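Long-range contacts in (S)-ureidoglycine--glyoxylate transaminase (Bacillus subtilis, PDB 3ISL), which catalyses the pyridoxal-phosphate-dependent transfer of an amino group from (S)-ureidoglycine to glyoxylate, giving oxalurate and glycine in purine catabolism: residues Met15-Val20 with Ile361-Thr366; Ile348-Ser353 with Leu377-Gly382. All coordinates share one frame; numbering follows the deposited sequence.

Interaction 1: Met15-Val20 with Ile361-Thr366; sequences MTPGPV and IWRIGT
Beside the cofactor pocket of this class-V aminotransferase, Met15 and Pro17 of the N-terminal loop lie against Arg363 and Gly365 of strand 361-365; the side chain of Pro17 is about 6 Å from the bound pyridoxal phosphate and about 6 Å from the side chain of Lys198, the lysine that forms the linkage to the cofactor in the enzyme, though the two are not joined in this structure. One backbone hydrogen bond joins the segments, from Gly365 N to Met15 O at 2.9 Å. The same oxygen also receives a CA-H...O contact from Ile364 CA. One residue on, Gly365 CA comes within 3.2 Å of Thr16 O. A side chain on Gly365 would point into this backbone, its CB clashing with Thr16 O and Pro17 N, so the close approach calls for glycine.

Met15 bends at chi2 and chi3 (-51° and -94°), a course that takes Met15 CE to 3.6 Å from Gly365 O and also against Thr366 CG2. Its CB meets Ile364 CG2. On the other flank, the Pro17 ring crosses the Arg363 side chain at about a right angle, Pro17 CG lying 4.0 Å from both Arg363 CB and Arg363 NH1. The guanidinium bonds to carbonyl oxygens beyond this contact: NH2 to Ser352 O and NH1 to Thr147 O, the latter residue part of the cofactor pocket. Within the loop, Thr16 OG1 accepts from Gly18 N at 3.0 Å, an ST turn that ties Thr16 to the bend after Pro17.

The buried carbonyl of Met15 is thus satisfied by the strand's backbone, while the arginine, anchored at two carbonyls, presents its CB and NH1 to the proline ring near the cofactor.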
# COMPACT_ATOMS: atom_id res chain seq x y z
N MET A 15 -14.90 -17.25 -4.61
CA MET A 15 -15.03 -18.16 -3.52
C MET A 15 -13.67 -18.75 -3.13
O MET A 15 -13.57 -19.95 -2.81
CB MET A 15 -16.10 -19.27 -3.88
CG MET A 15 -17.59 -18.70 -3.88
SD MET A 15 -18.11 -17.77 -2.36
CE MET A 15 -18.90 -19.05 -1.39
N THR A 16 -12.63 -17.92 -3.16
CA THR A 16 -11.29 -18.30 -2.68
C THR A 16 -11.17 -17.79 -1.23
O THR A 16 -12.07 -17.09 -0.75
CB THR A 16 -10.23 -17.56 -3.47
OG1 THR A 16 -10.35 -16.14 -3.23
CG2 THR A 16 -10.36 -17.87 -4.98
N PRO A 17 -10.06 -18.11 -0.55
CA PRO A 17 -9.73 -17.46 0.73
C PRO A 17 -9.11 -16.05 0.64
O PRO A 17 -8.52 -15.59 1.62
CB PRO A 17 -8.74 -18.44 1.39
CG PRO A 17 -8.98 -19.80 0.75
CD PRO A 17 -9.31 -19.39 -0.73
N GLY A 18 -9.28 -15.35 -0.49
CA GLY A 18 -8.85 -13.97 -0.64
C GLY A 18 -8.00 -13.81 -1.87
O GLY A 18 -7.28 -14.73 -2.24
N PRO A 19 -8.08 -12.64 -2.51
CA PRO A 19 -9.00 -11.58 -2.16
C PRO A 19 -10.45 -11.90 -2.61
O PRO A 19 -10.64 -12.45 -3.72
CB PRO A 19 -8.45 -10.37 -2.95
CG PRO A 19 -7.77 -11.03 -4.14
CD PRO A 19 -7.17 -12.26 -3.61
N VAL A 20 -11.43 -11.53 -1.77
CA VAL A 20 -12.81 -11.80 -2.05
C VAL A 20 -13.61 -10.60 -2.57
O VAL A 20 -13.06 -9.50 -2.77
CB VAL A 20 -13.49 -12.48 -0.81
CG1 VAL A 20 -12.67 -13.74 -0.41
CG2 VAL A 20 -13.58 -11.49 0.39
N ILE A 361 -6.05 -30.72 -2.51
CA ILE A 361 -7.24 -30.03 -2.04
C ILE A 361 -7.58 -28.84 -2.88
O ILE A 361 -6.70 -28.17 -3.43
CB ILE A 361 -7.14 -29.53 -0.53
CG1 ILE A 361 -5.84 -28.76 -0.25
CG2 ILE A 361 -7.36 -30.64 0.45
CD1 ILE A 361 -5.88 -27.85 1.05
N TRP A 362 -8.87 -28.55 -2.96
CA TRP A 362 -9.28 -27.17 -3.32
C TRP A 362 -9.63 -26.50 -2.05
O TRP A 362 -10.04 -27.18 -1.13
CB TRP A 362 -10.51 -27.10 -4.21
CG TRP A 362 -10.40 -27.82 -5.52
CD1 TRP A 362 -9.73 -27.41 -6.68
CD2 TRP A 362 -11.06 -29.05 -5.86
NE1 TRP A 362 -9.94 -28.35 -7.70
CE2 TRP A 362 -10.75 -29.36 -7.22
CE3 TRP A 362 -11.88 -29.93 -5.13
CZ2 TRP A 362 -11.22 -30.55 -7.87
CZ3 TRP A 362 -12.36 -31.11 -5.76
CH2 TRP A 362 -12.00 -31.41 -7.12
N ARG A 363 -9.49 -25.17 -1.99
CA ARG A 363 -9.92 -24.42 -0.82
C ARG A 363 -11.04 -23.47 -1.19
O ARG A 363 -10.88 -22.60 -2.04
CB ARG A 363 -8.74 -23.67 -0.18
CG ARG A 363 -7.63 -24.58 0.28
CD ARG A 363 -6.45 -23.80 0.79
NE ARG A 363 -5.72 -23.22 -0.32
CZ ARG A 363 -5.19 -22.00 -0.30
NH1 ARG A 363 -5.28 -21.22 0.76
NH2 ARG A 363 -4.55 -21.57 -1.37
N ILE A 364 -12.20 -23.61 -0.55
CA ILE A 364 -13.31 -22.75 -0.90
C ILE A 364 -13.45 -21.79 0.30
O ILE A 364 -13.68 -22.26 1.41
CB ILE A 364 -14.58 -23.50 -1.17
CG1 ILE A 364 -14.33 -24.60 -2.24
CG2 ILE A 364 -15.78 -22.50 -1.50
CD1 ILE A 364 -15.56 -25.45 -2.61
N GLY A 365 -13.28 -20.49 0.04
CA GLY A 365 -13.41 -19.42 1.05
C GLY A 365 -14.87 -19.02 1.13
O GLY A 365 -15.60 -19.08 0.10
N THR A 366 -15.36 -18.70 2.33
CA THR A 366 -16.72 -18.14 2.52
C THR A 366 -16.46 -16.98 3.46
O THR A 366 -16.70 -17.09 4.63
CB THR A 366 -17.73 -19.16 3.21
OG1 THR A 366 -17.06 -19.82 4.29
CG2 THR A 366 -18.21 -20.22 2.24

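Interaction 2: Ile348-Ser353 with Leu377-Gly382; sequences IEIASS and LFVLAG
Ile348 sets its CD1 methyl over the centre of the Phe378 ring, 3.8 Å from the centroid and only 5° off the ring normal, a CH-pi contact made squarely on one face. CG1 of the same isoleucine lies over that face too, nearer the rim, 3.9 Å from Phe378 CE2. The methyl is also pressed against the helix backbone, with Ile348 CD1 3.2 Å from Phe378 O and 3.9 Å from Gly382 CA. That carbonyl, Phe378 O, already accepts from Gly382 N in the helix, at 2.8 Å. A side chain at Gly382 would point toward the strand, and its CB would run into Ile348 CD1. The other branch of Ile348, CG2, meets Val379 CG2, which in turn touches Ile350 CG2 at 3.7 Å; one valine methyl therefore bridges two isoleucines spaced two residues apart on the same side of the chain.

In the smaller, C-terminal domain of this fold-type I enzyme, strand 348-349 pairs in parallel with strand 13-14, and helix 373-389 packs against it through apolar groups. Chi1 (-167°) sets Phe378 CG anti to the backbone N, and the ring beyond it takes Ile348 on one face. An alanine in place of Phe378 would remove the ring and would probably leave Ile348 CD1 and CG1 without their aromatic cover, opening a gap beside the helix.

Farther out, helix 335-346 supports both partners: Leu342 touches Ile348 and Ile350, and Phe346 packs on Phe378. Ile350 also rests on Trp362 and Ile364 of strand 361-365, and Met15 covers Val379.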
# COMPACT_ATOMS: atom_id res chain seq x y z
N ILE A 348 -16.59 -18.55 -11.75
CA ILE A 348 -16.46 -18.88 -10.31
C ILE A 348 -15.02 -19.13 -9.93
O ILE A 348 -14.33 -19.89 -10.60
CB ILE A 348 -17.25 -20.17 -9.98
CG1 ILE A 348 -18.76 -19.89 -10.09
CG2 ILE A 348 -16.85 -20.71 -8.58
CD1 ILE A 348 -19.62 -21.25 -9.95
N GLU A 349 -14.54 -18.50 -8.85
CA GLU A 349 -13.13 -18.69 -8.49
C GLU A 349 -13.00 -19.42 -7.17
O GLU A 349 -13.55 -18.97 -6.19
CB GLU A 349 -12.36 -17.34 -8.38
CG GLU A 349 -10.85 -17.56 -8.57
CD GLU A 349 -10.00 -16.37 -8.06
OE1 GLU A 349 -10.59 -15.39 -7.60
OE2 GLU A 349 -8.76 -16.43 -8.12
N ILE A 350 -12.31 -20.56 -7.20
CA ILE A 350 -11.85 -21.29 -6.00
C ILE A 350 -10.33 -21.42 -6.06
O ILE A 350 -9.71 -21.21 -7.10
CB ILE A 350 -12.52 -22.71 -5.81
CG1 ILE A 350 -12.03 -23.71 -6.88
CG2 ILE A 350 -14.09 -22.54 -5.69
CD1 ILE A 350 -12.72 -25.20 -6.81
N ALA A 351 -9.73 -21.75 -4.93
CA ALA A 351 -8.27 -21.78 -4.81
C ALA A 351 -7.72 -23.19 -4.95
O ALA A 351 -8.33 -24.14 -4.47
CB ALA A 351 -7.88 -21.15 -3.49
N SER A 352 -6.57 -23.33 -5.61
CA SER A 352 -5.81 -24.58 -5.53
C SER A 352 -4.88 -24.46 -4.33
O SER A 352 -4.91 -23.47 -3.60
CB SER A 352 -4.98 -24.81 -6.80
OG SER A 352 -5.73 -25.52 -7.79
N SER A 353 -4.05 -25.47 -4.13
CA SER A 353 -2.94 -25.40 -3.19
C SER A 353 -1.62 -25.49 -3.94
O SER A 353 -1.51 -26.21 -4.95
CB SER A 353 -3.03 -26.54 -2.21
OG SER A 353 -4.11 -26.34 -1.33
N LEU A 377 -24.69 -21.26 -3.00
CA LEU A 377 -25.44 -22.06 -3.99
C LEU A 377 -24.74 -22.14 -5.37
O LEU A 377 -24.66 -23.23 -5.96
CB LEU A 377 -26.86 -21.48 -4.14
CG LEU A 377 -28.05 -21.93 -3.28
CD1 LEU A 377 -27.83 -22.99 -2.22
CD2 LEU A 377 -29.01 -20.84 -2.82
N PHE A 378 -24.22 -21.03 -5.88
CA PHE A 378 -23.62 -21.06 -7.22
C PHE A 378 -22.32 -21.85 -7.26
O PHE A 378 -22.03 -22.53 -8.25
CB PHE A 378 -23.42 -19.62 -7.73
CG PHE A 378 -23.08 -19.48 -9.23
CD1 PHE A 378 -23.49 -20.41 -10.20
CD2 PHE A 378 -22.38 -18.32 -9.69
CE1 PHE A 378 -23.17 -20.19 -11.58
CE2 PHE A 378 -22.09 -18.12 -11.07
CZ PHE A 378 -22.48 -19.05 -11.99
N VAL A 379 -21.52 -21.76 -6.20
CA VAL A 379 -20.26 -22.47 -6.20
C VAL A 379 -20.52 -23.99 -6.19
O VAL A 379 -19.78 -24.77 -6.84
CB VAL A 379 -19.30 -22.01 -5.05
CG1 VAL A 379 -19.75 -22.64 -3.72
CG2 VAL A 379 -17.82 -22.43 -5.38
N LEU A 380 -21.57 -24.42 -5.48
CA LEU A 380 -21.89 -25.89 -5.46
C LEU A 380 -22.45 -26.30 -6.83
O LEU A 380 -22.12 -27.38 -7.35
CB LEU A 380 -22.89 -26.27 -4.37
CG LEU A 380 -22.44 -26.02 -2.93
CD1 LEU A 380 -23.67 -25.97 -2.06
CD2 LEU A 380 -21.52 -27.17 -2.50
N ALA A 381 -23.29 -25.46 -7.41
CA ALA A 381 -23.85 -25.81 -8.73
C ALA A 381 -22.72 -25.90 -9.77
O ALA A 381 -22.64 -26.86 -10.49
CB ALA A 381 -24.89 -24.81 -9.14
N GLY A 382 -21.84 -24.90 -9.81
CA GLY A 382 -20.73 -24.89 -10.73
C GLY A 382 -19.79 -26.05 -10.52
O GLY A 382 -19.36 -26.71 -11.50

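In the fold
Both interactions are buried, but interaction 1 lies nearer the centre of the chain, about 12 Å from it against about 20 Å, and borders the cofactor pocket, whereas interaction 2 is away from the annotated sites and includes a partly exposed phenylalanine. The centres of interactions 1 and 2 are about 8 Å apart. Ile348-Ser353 of interaction 2 probably bonds to both segments of interaction 1, Glu349 O to Met15 N and Ala351 O to Arg363 N. Strand 361-365 leads on to helix 373-389, which Met15 touches as well. The chemistry differs, with a backbone hydrogen bond and an anchored arginine in interaction 1, apolar side chains against a helix in interaction 2, and a close glycine in both.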